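Local coordinates for protein N(2),N(2)-dimethylguanosine tRNA methyltransferase (Pyrococcus horikoshii, PDB 2EJU) that probably dimethylates a single guanine in transfer RNA at its N2 atom, taking both methyl groups from S-adenosyl-L-methionine, at residues S24-N29 / S56-R61; K12-K17 / M87-M92; F146-L151 / A205-K210; R198-V203 / F227-K232. All coordinates share one frame; numbering follows the deposited sequence.

The four contacts hold one Rossmann-like methyltransferase domain together from several directions, two of them at the cofactor site. Contacts 1 and 2 are neighbours, centres about 9 Å apart. Contact 2 pins the N-terminal hairpin to helix 81-92, and within the span it closes, contact 1 brings the loop before helix 33-46 against the turn before helix 60-68. Contacts 3 and 4 come later in the chain, have centres about 11 Å apart and share helix 192-209, which meets helix 144-153 in one and strand 226-235 in the other. S-adenosyl-L-homocysteine touches contacts 1 and 3, centres about 26 Å apart; contacts 1 and 4 meet where R61 and R228 lie close, both paired with D136.

Contact 1: S24-N29 / S56-R61; sequences SPVFYN and SATGIR. With SAH (S-adenosyl-L-homocysteine), chain B.
Apolar contact between V26 and T58 joins the two loops, with V26 CG1 and T58 CG2 3.6 Å apart. CG1 lies anti to the backbone N of V26 (chi1 -177°), a setting that also brings it against the carbonyl carbon of A57. T58 CG2 touches Y28 CB as well, and farther along I60 CG2 meets the edge of the Y28 ring at CE1, 4.2 Å away. A57 CB sits 3.3 Å from F27 O, a close approach of methyl to carbonyl.

No direct hydrogen bond crosses the interface; a water takes that role. It donates to F27 O (2.8 Å) and to the ligand carboxylate O, and accepts from T58 OG1, so three groups hold it.

The ionic part belongs to R61, whose guanidinium presents an edge to the carboxylate of S-adenosyl-L-homocysteine. NH1 bonds OXT at 3.0 Å, and NE gives the same oxygen a weak bond at 3.1 Å, while D136 and D138 form salt bridges to the guanidinium. A leucine in place of R61 would probably leave OXT without this charged grip and deprive both aspartates of a partner.

A type II' turn, S56 to G59, sits between strand 50-53 and helix 60-68, in the position of the cofactor-binding loop that follows the first Rossmann strand of class I methyltransferases.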
# COMPACT_ATOMS: atom_id res chain seq x y z
N SER A 24 -21.70 12.75 -3.36
CA SER A 24 -22.13 11.86 -4.43
C SER A 24 -22.71 10.56 -3.86
O SER A 24 -22.27 10.09 -2.81
CB SER A 24 -20.95 11.55 -5.35
OG SER A 24 -21.35 10.72 -6.43
N PRO A 25 -23.70 9.97 -4.55
CA PRO A 25 -24.31 8.72 -4.09
C PRO A 25 -23.36 7.53 -4.14
O PRO A 25 -23.50 6.58 -3.38
CB PRO A 25 -25.52 8.57 -5.01
CG PRO A 25 -25.04 9.21 -6.28
CD PRO A 25 -24.36 10.46 -5.77
N VAL A 26 -22.40 7.57 -5.06
CA VAL A 26 -21.41 6.50 -5.21
C VAL A 26 -20.05 7.16 -5.45
O VAL A 26 -19.86 7.88 -6.43
CB VAL A 26 -21.74 5.56 -6.39
CG1 VAL A 26 -20.73 4.42 -6.45
CG2 VAL A 26 -23.16 5.01 -6.24
N PHE A 27 -19.11 6.89 -4.56
CA PHE A 27 -17.78 7.48 -4.64
C PHE A 27 -16.85 7.01 -5.75
O PHE A 27 -16.74 5.82 -6.05
CB PHE A 27 -17.08 7.31 -3.28
CG PHE A 27 -15.73 7.97 -3.20
CD1 PHE A 27 -14.57 7.27 -3.53
CD2 PHE A 27 -15.62 9.30 -2.79
CE1 PHE A 27 -13.32 7.88 -3.44
CE2 PHE A 27 -14.37 9.92 -2.70
CZ PHE A 27 -13.22 9.20 -3.03
N TYR A 28 -16.17 7.98 -6.36
CA TYR A 28 -15.20 7.73 -7.41
C TYR A 28 -14.17 8.85 -7.41
O TYR A 28 -14.53 10.03 -7.48
CB TYR A 28 -15.84 7.67 -8.80
CG TYR A 28 -14.80 7.52 -9.88
CD1 TYR A 28 -14.05 6.34 -10.00
CD2 TYR A 28 -14.50 8.57 -10.75
CE1 TYR A 28 -13.04 6.22 -10.94
CE2 TYR A 28 -13.49 8.46 -11.70
CZ TYR A 28 -12.76 7.28 -11.79
OH TYR A 28 -11.75 7.16 -12.71
N ASN A 29 -12.90 8.49 -7.33
CA ASN A 29 -11.83 9.47 -7.33
C ASN A 29 -10.87 9.18 -8.47
O ASN A 29 -10.15 8.18 -8.45
CB ASN A 29 -11.08 9.43 -6.00
CG ASN A 29 -10.05 10.55 -5.87
OD1 ASN A 29 -9.70 11.20 -6.86
ND2 ASN A 29 -9.56 10.77 -4.66
N SER A 56 -15.71 -1.84 -3.56
CA SER A 56 -15.59 -1.38 -4.93
C SER A 56 -16.30 -0.10 -5.38
O SER A 56 -15.95 0.45 -6.41
CB SER A 56 -15.97 -2.53 -5.88
OG SER A 56 -17.05 -3.26 -5.35
N ALA A 57 -17.29 0.35 -4.62
CA ALA A 57 -18.02 1.57 -4.99
C ALA A 57 -18.63 1.46 -6.39
O ALA A 57 -19.66 0.80 -6.57
CB ALA A 57 -17.07 2.78 -4.93
N THR A 58 -18.02 2.10 -7.38
CA THR A 58 -18.53 2.05 -8.75
C THR A 58 -18.15 0.72 -9.40
O THR A 58 -18.71 0.36 -10.44
CB THR A 58 -17.96 3.18 -9.63
OG1 THR A 58 -16.55 2.99 -9.79
CG2 THR A 58 -18.23 4.54 -9.00
N GLY A 59 -17.20 0.02 -8.80
CA GLY A 59 -16.74 -1.25 -9.32
C GLY A 59 -15.55 -1.15 -10.26
O GLY A 59 -15.09 -2.16 -10.79
N ILE A 60 -15.03 0.06 -10.44
CA ILE A 60 -13.90 0.28 -11.35
C ILE A 60 -12.69 -0.62 -11.12
O ILE A 60 -12.09 -1.12 -12.08
CB ILE A 60 -13.42 1.77 -11.30
CG1 ILE A 60 -12.25 1.97 -12.26
CG2 ILE A 60 -13.01 2.15 -9.89
CD1 ILE A 60 -12.55 1.62 -13.70
N ARG A 61 -12.32 -0.84 -9.86
CA ARG A 61 -11.16 -1.67 -9.55
C ARG A 61 -11.34 -3.10 -10.03
O ARG A 61 -10.56 -3.59 -10.85
CB ARG A 61 -10.89 -1.64 -8.04
CG ARG A 61 -9.52 -2.14 -7.64
CD ARG A 61 -9.29 -1.93 -6.14
NE ARG A 61 -9.25 -0.51 -5.80
CZ ARG A 61 -8.13 0.17 -5.57
NH1 ARG A 61 -8.20 1.46 -5.27
NH2 ARG A 61 -6.95 -0.44 -5.59
N SAH B . -12.22 0.86 -3.98
CA SAH B . -12.37 1.97 -4.72
CB SAH B . -13.21 2.77 -3.71
CG SAH B . -13.92 2.94 -2.41
SD SAH B . -14.83 4.09 -1.54
C SAH B . -11.94 2.42 -6.00
O SAH B . -12.86 3.20 -6.53
OXT SAH B . -10.84 2.05 -6.47
C5' SAH B . -15.15 3.17 -0.14
C4' SAH B . -16.68 2.86 -0.07
O4' SAH B . -16.68 1.78 0.88
C3' SAH B . -18.07 2.96 -0.64
O3' SAH B . -18.50 2.61 -1.99
C2' SAH B . -18.95 2.25 0.39
O2' SAH B . -20.26 2.24 0.50
C1' SAH B . -18.01 1.54 1.32
N9 SAH B . -18.18 0.64 2.60
C8 SAH B . -18.25 1.17 3.81
N7 SAH B . -18.39 0.24 4.70
C5 SAH B . -18.41 -0.92 4.09
C6 SAH B . -18.54 -2.25 4.54
N6 SAH B . -18.66 -2.49 5.84
N1 SAH B . -18.52 -3.30 3.62
C2 SAH B . -18.40 -3.07 2.26
N3 SAH B . -18.27 -1.78 1.80
C4 SAH B . -18.28 -0.68 2.70
O HOH W 1 -15.35 3.92 -7.48

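Contact 2: K12-K17 / M87-M92; sequences KILIPK and MKRNVM
The amide of N90 reads the backbone of L14 at both ends of that one residue. OD1 accepts the hydrogen of L14 N at 2.6 Å with an N-H...O angle of 164°, although the donor stands above the carbonyl plane of the amide. ND2 returns a bond to L14 O at 3.2 Å, approaching in the carbonyl plane on a lone pair. The side chain thus copies the donor and acceptor pattern of a neighbouring strand. Beside this clamp, I13 CB lies 3.6 Å from N90 OD1. L14 extends the contact outward, its CD1 resting obliquely on R89 at NE, 3.6 Å away.

The strand served here is the second of the antiparallel hairpin 4-8/11-15, and I13 and I15 spend their backbone bonds on V6 and I4. N90 therefore takes the edge facing away from the hairpin partner, where helix 87-92 runs roughly antiparallel to strand 12-15 (153°), the axes 7.6 Å apart.

A further shell fixes the amide. N90 ND2 also bonds T58 O, which ties the clamp to the turn before helix 60-68, and I63 of that helix touches the N90 side chain. Just beyond helix 81-92, N94 ND2 bonds both N90 O and K12 O.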
# COMPACT_ATOMS: atom_id res chain seq x y z
N LYS A 12 -14.73 1.35 -19.14
CA LYS A 12 -15.63 2.46 -19.43
C LYS A 12 -16.74 2.32 -18.39
O LYS A 12 -17.48 1.33 -18.40
CB LYS A 12 -16.21 2.34 -20.84
CG LYS A 12 -15.17 2.52 -21.95
CD LYS A 12 -15.77 2.31 -23.34
CE LYS A 12 -16.88 3.31 -23.65
NZ LYS A 12 -16.41 4.72 -23.64
N ILE A 13 -16.84 3.28 -17.49
CA ILE A 13 -17.86 3.22 -16.45
C ILE A 13 -18.70 4.47 -16.37
O ILE A 13 -18.36 5.52 -16.92
CB ILE A 13 -17.23 3.02 -15.05
CG1 ILE A 13 -16.38 4.24 -14.69
CG2 ILE A 13 -16.40 1.75 -15.01
CD1 ILE A 13 -15.94 4.30 -13.24
N LEU A 14 -19.82 4.35 -15.67
CA LEU A 14 -20.73 5.46 -15.47
C LEU A 14 -20.54 5.89 -14.02
O LEU A 14 -20.50 5.05 -13.12
CB LEU A 14 -22.17 5.00 -15.68
CG LEU A 14 -22.53 4.53 -17.10
CD1 LEU A 14 -23.85 3.78 -17.07
CD2 LEU A 14 -22.62 5.74 -18.02
N ILE A 15 -20.40 7.19 -13.80
CA ILE A 15 -20.26 7.69 -12.44
C ILE A 15 -21.34 8.74 -12.21
O ILE A 15 -21.74 9.46 -13.12
CB ILE A 15 -18.88 8.32 -12.17
CG1 ILE A 15 -18.70 9.59 -13.00
CG2 ILE A 15 -17.78 7.30 -12.47
CD1 ILE A 15 -17.43 10.36 -12.67
N PRO A 16 -21.85 8.82 -10.97
CA PRO A 16 -22.89 9.78 -10.63
C PRO A 16 -22.43 11.23 -10.81
O PRO A 16 -21.35 11.60 -10.34
CB PRO A 16 -23.22 9.44 -9.18
CG PRO A 16 -21.93 8.90 -8.66
CD PRO A 16 -21.46 8.03 -9.79
N LYS A 17 -23.24 12.02 -11.49
CA LYS A 17 -22.92 13.43 -11.73
C LYS A 17 -23.41 14.28 -10.56
O LYS A 17 -24.59 14.24 -10.21
CB LYS A 17 -23.58 13.91 -13.02
CG LYS A 17 -23.10 15.27 -13.50
CD LYS A 17 -23.78 15.69 -14.80
CE LYS A 17 -25.08 16.43 -14.54
NZ LYS A 17 -24.83 17.78 -13.97
N MET A 87 -22.59 -0.92 -9.78
CA MET A 87 -21.60 -1.97 -10.05
C MET A 87 -22.13 -2.91 -11.13
O MET A 87 -21.41 -3.23 -12.08
CB MET A 87 -21.28 -2.75 -8.77
CG MET A 87 -20.25 -2.06 -7.85
SD MET A 87 -20.28 -2.62 -6.12
CE MET A 87 -19.82 -4.30 -6.29
N LYS A 88 -23.37 -3.35 -10.99
CA LYS A 88 -23.98 -4.25 -11.97
C LYS A 88 -24.05 -3.59 -13.35
O LYS A 88 -23.75 -4.20 -14.38
CB LYS A 88 -25.39 -4.65 -11.53
CG LYS A 88 -25.44 -5.57 -10.30
CD LYS A 88 -26.87 -6.04 -10.00
CE LYS A 88 -27.77 -4.87 -9.61
NZ LYS A 88 -29.16 -5.30 -9.29
N ARG A 89 -24.45 -2.32 -13.36
CA ARG A 89 -24.55 -1.59 -14.61
C ARG A 89 -23.20 -1.42 -15.29
O ARG A 89 -23.06 -1.66 -16.48
CB ARG A 89 -25.19 -0.22 -14.34
CG ARG A 89 -25.62 0.51 -15.58
CD ARG A 89 -26.59 1.61 -15.22
NE ARG A 89 -27.07 2.33 -16.40
CZ ARG A 89 -27.89 3.37 -16.34
NH1 ARG A 89 -28.32 3.81 -15.16
NH2 ARG A 89 -28.28 3.98 -17.45
N ASN A 90 -22.19 -1.02 -14.52
CA ASN A 90 -20.87 -0.83 -15.11
C ASN A 90 -20.23 -2.13 -15.58
O ASN A 90 -19.46 -2.13 -16.54
CB ASN A 90 -19.94 -0.11 -14.14
CG ASN A 90 -20.31 1.36 -13.99
OD1 ASN A 90 -20.67 2.02 -14.97
ND2 ASN A 90 -20.20 1.89 -12.78
N VAL A 91 -20.55 -3.24 -14.92
CA VAL A 91 -20.00 -4.52 -15.34
C VAL A 91 -20.57 -4.90 -16.70
O VAL A 91 -19.84 -5.31 -17.60
CB VAL A 91 -20.32 -5.66 -14.33
CG1 VAL A 91 -20.03 -7.01 -14.96
CG2 VAL A 91 -19.49 -5.49 -13.08
N MET A 92 -21.88 -4.76 -16.85
CA MET A 92 -22.50 -5.12 -18.12
C MET A 92 -22.15 -4.14 -19.23
O MET A 92 -22.47 -4.37 -20.39
CB MET A 92 -24.02 -5.23 -17.94
CG MET A 92 -24.41 -6.38 -17.04
SD MET A 92 -23.33 -7.82 -17.30
CE MET A 92 -23.87 -8.40 -18.95

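Contact 3: F146-L151 / A205-K210; sequences FLDTAL and ARYAAK. With SAH (S-adenosyl-L-homocysteine), chain B.
Helix-on-helix packing on one side of the methyltransferase sheet brings L147 and L151 of helix 144-153 against Y207 and A208 of helix 192-209, with strand 158-164 beneath, where L160 meets both leucines. The short helical segments cross at a signed angle of -50°, consistent with i±4 ridges-into-grooves packing, and their axes approach to 9.7 Å.

Y207 is held from two directions. L147 CD2 comes over one face of its ring, 4.1 Å from CG, while D148 CB meets the edge in the ring plane, 3.9 Å from CD2. L151 adds its two branches: CD1 presses against Y207 CB at 3.5 Å, the side chains crossing at about a right angle, and CD2 rests on A208 CB at 4.0 Å. At the start of the same helical segment F146 turns its ring edge to the adenine of S-adenosyl-L-homocysteine, CE1 lying 3.4 Å from the ligand atom N6.

Above this apolar floor K210 reaches back to D148 in a salt bridge, NZ to OD1 at 2.6 Å, on the syn side but 34° out of the carboxylate plane. The lysine leaves its backbone with CG between N and carbonyl carbon and bends again at CE, a course that lets NZ also donate to Y207 O at 2.9 Å.

R152 binds OD2 and the Y211 hydroxyl bonds OD1, so the carboxylate is shared. Were D148 replaced by an alanine, K210 and R152 would probably lose their common counter-charge. With NZ bonded to a carbonyl near the C-terminal end of helix 192-209, the lysine probably also offsets the partial negative charge there.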
# COMPACT_ATOMS: atom_id res chain seq x y z
N PHE A 146 -11.56 -4.12 8.63
CA PHE A 146 -11.62 -5.26 7.73
C PHE A 146 -10.39 -6.17 7.68
O PHE A 146 -10.45 -7.26 7.13
CB PHE A 146 -11.90 -4.74 6.32
CG PHE A 146 -13.03 -3.74 6.26
CD1 PHE A 146 -14.35 -4.15 6.45
CD2 PHE A 146 -12.78 -2.38 6.07
CE1 PHE A 146 -15.40 -3.23 6.46
CE2 PHE A 146 -13.81 -1.45 6.07
CZ PHE A 146 -15.12 -1.88 6.27
N LEU A 147 -9.29 -5.71 8.27
CA LEU A 147 -8.03 -6.46 8.22
C LEU A 147 -8.01 -7.88 8.77
O LEU A 147 -7.48 -8.79 8.11
CB LEU A 147 -6.92 -5.65 8.90
CG LEU A 147 -5.53 -6.30 8.91
CD1 LEU A 147 -5.03 -6.46 7.48
CD2 LEU A 147 -4.55 -5.46 9.72
N ASP A 148 -8.55 -8.09 9.97
CA ASP A 148 -8.51 -9.42 10.56
C ASP A 148 -9.26 -10.45 9.73
O ASP A 148 -8.78 -11.57 9.53
CB ASP A 148 -9.05 -9.40 11.99
CG ASP A 148 -8.82 -10.72 12.72
OD1 ASP A 148 -7.65 -11.15 12.80
OD2 ASP A 148 -9.79 -11.31 13.22
N THR A 149 -10.44 -10.08 9.24
CA THR A 149 -11.23 -11.00 8.43
C THR A 149 -10.56 -11.25 7.08
O THR A 149 -10.59 -12.37 6.58
CB THR A 149 -12.66 -10.46 8.20
OG1 THR A 149 -13.27 -10.17 9.47
CG2 THR A 149 -13.52 -11.50 7.47
N ALA A 150 -9.96 -10.22 6.50
CA ALA A 150 -9.28 -10.41 5.21
C ALA A 150 -8.15 -11.41 5.39
O ALA A 150 -7.84 -12.19 4.49
CB ALA A 150 -8.72 -9.08 4.69
N LEU A 151 -7.52 -11.37 6.57
CA LEU A 151 -6.42 -12.26 6.86
C LEU A 151 -6.88 -13.72 7.01
O LEU A 151 -6.05 -14.63 7.09
CB LEU A 151 -5.67 -11.78 8.11
CG LEU A 151 -4.73 -10.60 7.89
CD1 LEU A 151 -4.28 -10.02 9.22
CD2 LEU A 151 -3.52 -11.06 7.07
N ALA A 205 1.47 -7.56 9.84
CA ALA A 205 2.30 -8.67 10.31
C ALA A 205 1.82 -9.13 11.69
O ALA A 205 1.71 -10.33 11.94
CB ALA A 205 3.75 -8.22 10.39
N ARG A 206 1.52 -8.17 12.56
CA ARG A 206 1.06 -8.50 13.91
C ARG A 206 -0.28 -9.22 13.94
O ARG A 206 -0.43 -10.19 14.69
CB ARG A 206 1.04 -7.25 14.79
CG ARG A 206 2.43 -6.83 15.28
CD ARG A 206 2.38 -5.61 16.20
NE ARG A 206 1.96 -4.42 15.47
CZ ARG A 206 1.39 -3.36 16.04
NH1 ARG A 206 1.17 -3.34 17.34
NH2 ARG A 206 1.03 -2.33 15.29
N TYR A 207 -1.25 -8.79 13.13
CA TYR A 207 -2.56 -9.44 13.10
C TYR A 207 -2.50 -10.83 12.47
O TYR A 207 -3.28 -11.71 12.82
CB TYR A 207 -3.58 -8.61 12.32
CG TYR A 207 -4.36 -7.63 13.16
CD1 TYR A 207 -3.71 -6.57 13.80
CD2 TYR A 207 -5.74 -7.75 13.31
CE1 TYR A 207 -4.43 -5.65 14.58
CE2 TYR A 207 -6.46 -6.85 14.09
CZ TYR A 207 -5.80 -5.80 14.72
OH TYR A 207 -6.52 -4.92 15.50
N ALA A 208 -1.57 -11.00 11.54
CA ALA A 208 -1.43 -12.28 10.84
C ALA A 208 -0.82 -13.39 11.68
O ALA A 208 -1.14 -14.56 11.49
CB ALA A 208 -0.59 -12.08 9.57
N ALA A 209 0.06 -13.02 12.60
CA ALA A 209 0.76 -13.99 13.43
C ALA A 209 -0.10 -15.04 14.11
O ALA A 209 0.26 -16.22 14.12
CB ALA A 209 1.64 -13.27 14.46
N LYS A 210 -1.25 -14.65 14.67
CA LYS A 210 -2.10 -15.61 15.36
C LYS A 210 -2.65 -16.73 14.47
O LYS A 210 -3.11 -17.75 14.98
CB LYS A 210 -3.25 -14.91 16.08
CG LYS A 210 -4.27 -14.23 15.18
CD LYS A 210 -5.25 -13.42 16.04
CE LYS A 210 -6.27 -12.66 15.20
NZ LYS A 210 -5.62 -11.54 14.45
N SAH B . -12.22 0.86 -3.98
CA SAH B . -12.37 1.97 -4.72
CB SAH B . -13.21 2.77 -3.71
CG SAH B . -13.92 2.94 -2.41
SD SAH B . -14.83 4.09 -1.54
C SAH B . -11.94 2.42 -6.00
O SAH B . -12.86 3.20 -6.53
OXT SAH B . -10.84 2.05 -6.47
C5' SAH B . -15.15 3.17 -0.14
C4' SAH B . -16.68 2.86 -0.07
O4' SAH B . -16.68 1.78 0.88
C3' SAH B . -18.07 2.96 -0.64
O3' SAH B . -18.50 2.61 -1.99
C2' SAH B . -18.95 2.25 0.39
O2' SAH B . -20.26 2.24 0.50
C1' SAH B . -18.01 1.54 1.32
N9 SAH B . -18.18 0.64 2.60
C8 SAH B . -18.25 1.17 3.81
N7 SAH B . -18.39 0.24 4.70
C5 SAH B . -18.41 -0.92 4.09
C6 SAH B . -18.54 -2.25 4.54
N6 SAH B . -18.66 -2.49 5.84
N1 SAH B . -18.52 -3.30 3.62
C2 SAH B . -18.40 -3.07 2.26
N3 SAH B . -18.27 -1.78 1.80
C4 SAH B . -18.28 -0.68 2.70

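Contact 4: R198-V203 / F227-K232; sequences RILVGV and FRAFVK
One face of the central sheet is covered here by a helix: L200 and V201 of helix 192-209 lie over F227 and A229 of strand 226-235. The contact is wholly apolar, with no hydrogen bond between the segments. L200 carries most of it. Its CG stands anti to the backbone N (chi1 -178°), extending the side chain toward the strand, and a single methyl, CD2, lies 3.9 Å from F227 CB and 4.0 Å from A229 CB. It therefore straddles two residues that point to the same side of the strand. V201 meets A229 from another direction, with CG2 4.1 Å from CB. The methyl of A229 is thus touched by both helix residues, and the helix axis passes 8.5 Å from that of the strand at 39°. The F227 ring turns away from the helix segment and meets Y222, while V201 packs also on I215 and V217 of strand 213-223.

R228 and F230 point the opposite way, toward helix 33-46, where both touch V39. F230 CE2 lies 3.7 Å above one face of the R228 guanidinium, displaced toward its rim. NH2 of R228 forms a salt bridge with D136, which R61 also binds; this shared aspartate probably offsets the closeness of the two positive groups.

Strand 226-235 runs antiparallel to both its neighbours, 158-164 and 213-223, one place in from the end of the mixed sheet. Helices on its two faces complete the three-layer alpha/beta/alpha sandwich of class I methyltransferases, whose sheet typically has such a reversed strand inserted between its last two parallel strands.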
# COMPACT_ATOMS: atom_id res chain seq x y z
N ARG A 198 5.54 2.00 7.54
CA ARG A 198 6.08 0.87 8.29
C ARG A 198 5.15 0.45 9.42
O ARG A 198 5.15 -0.71 9.83
CB ARG A 198 7.48 1.20 8.82
CG ARG A 198 8.53 1.14 7.72
CD ARG A 198 9.93 1.51 8.20
NE ARG A 198 10.87 1.56 7.08
CZ ARG A 198 11.49 0.51 6.55
NH1 ARG A 198 12.31 0.68 5.52
NH2 ARG A 198 11.31 -0.71 7.07
N ILE A 199 4.36 1.40 9.91
CA ILE A 199 3.38 1.10 10.95
C ILE A 199 2.30 0.23 10.31
O ILE A 199 1.84 -0.74 10.91
CB ILE A 199 2.73 2.37 11.53
CG1 ILE A 199 3.69 3.06 12.49
CG2 ILE A 199 1.42 2.02 12.26
CD1 ILE A 199 3.23 4.43 12.95
N LEU A 200 1.90 0.58 9.09
CA LEU A 200 0.86 -0.19 8.39
C LEU A 200 1.32 -1.62 8.12
O LEU A 200 0.58 -2.57 8.36
CB LEU A 200 0.50 0.50 7.07
CG LEU A 200 -0.62 -0.15 6.23
CD1 LEU A 200 -1.93 -0.14 7.00
CD2 LEU A 200 -0.78 0.61 4.91
N VAL A 201 2.54 -1.78 7.61
CA VAL A 201 3.04 -3.13 7.34
C VAL A 201 3.13 -3.90 8.65
O VAL A 201 2.77 -5.08 8.71
CB VAL A 201 4.42 -3.09 6.67
CG1 VAL A 201 5.00 -4.50 6.57
CG2 VAL A 201 4.30 -2.47 5.27
N GLY A 202 3.60 -3.22 9.69
CA GLY A 202 3.74 -3.84 11.00
C GLY A 202 2.45 -4.33 11.62
O GLY A 202 2.43 -5.39 12.26
N VAL A 203 1.35 -3.59 11.45
CA VAL A 203 0.09 -4.01 12.03
C VAL A 203 -0.45 -5.24 11.28
O VAL A 203 -1.11 -6.10 11.87
CB VAL A 203 -0.97 -2.86 12.03
CG1 VAL A 203 -1.51 -2.63 10.63
CG2 VAL A 203 -2.12 -3.21 12.99
N PHE A 227 -1.46 5.59 2.15
CA PHE A 227 -0.46 4.55 2.32
C PHE A 227 -0.95 3.27 1.69
O PHE A 227 -2.12 2.91 1.81
CB PHE A 227 -0.18 4.35 3.81
CG PHE A 227 0.27 5.60 4.51
CD1 PHE A 227 -0.63 6.63 4.78
CD2 PHE A 227 1.60 5.76 4.88
CE1 PHE A 227 -0.20 7.80 5.40
CE2 PHE A 227 2.03 6.92 5.50
CZ PHE A 227 1.13 7.95 5.76
N ARG A 228 -0.03 2.58 1.02
CA ARG A 228 -0.33 1.34 0.32
C ARG A 228 0.67 0.25 0.72
O ARG A 228 1.86 0.51 0.84
CB ARG A 228 -0.24 1.56 -1.19
CG ARG A 228 -1.53 1.39 -1.97
CD ARG A 228 -2.12 0.01 -1.82
NE ARG A 228 -2.78 -0.42 -3.05
CZ ARG A 228 -3.83 -1.23 -3.10
NH1 ARG A 228 -4.36 -1.71 -1.98
NH2 ARG A 228 -4.34 -1.58 -4.28
N ALA A 229 0.18 -0.97 0.88
CA ALA A 229 1.04 -2.08 1.24
C ALA A 229 0.54 -3.37 0.60
O ALA A 229 -0.62 -3.74 0.76
CB ALA A 229 1.10 -2.23 2.76
N PHE A 230 1.43 -4.04 -0.14
CA PHE A 230 1.10 -5.32 -0.77
C PHE A 230 1.98 -6.36 -0.07
O PHE A 230 3.21 -6.24 -0.09
CB PHE A 230 1.44 -5.33 -2.26
CG PHE A 230 0.63 -4.36 -3.09
CD1 PHE A 230 1.09 -3.07 -3.32
CD2 PHE A 230 -0.58 -4.75 -3.66
CE1 PHE A 230 0.36 -2.18 -4.12
CE2 PHE A 230 -1.32 -3.87 -4.46
CZ PHE A 230 -0.85 -2.58 -4.69
N VAL A 231 1.37 -7.36 0.53
CA VAL A 231 2.13 -8.40 1.21
C VAL A 231 1.75 -9.80 0.75
O VAL A 231 0.63 -10.04 0.31
CB VAL A 231 1.95 -8.33 2.74
CG1 VAL A 231 2.41 -6.97 3.26
CG2 VAL A 231 0.50 -8.58 3.10
N LYS A 232 2.72 -10.70 0.85
CA LYS A 232 2.55 -12.10 0.48
C LYS A 232 2.50 -12.88 1.78
O LYS A 232 3.44 -12.84 2.57
CB LYS A 232 3.75 -12.57 -0.35
CG LYS A 232 3.73 -14.06 -0.69
CD LYS A 232 2.60 -14.41 -1.67
CE LYS A 232 2.70 -15.86 -2.12
NZ LYS A 232 1.67 -16.21 -3.14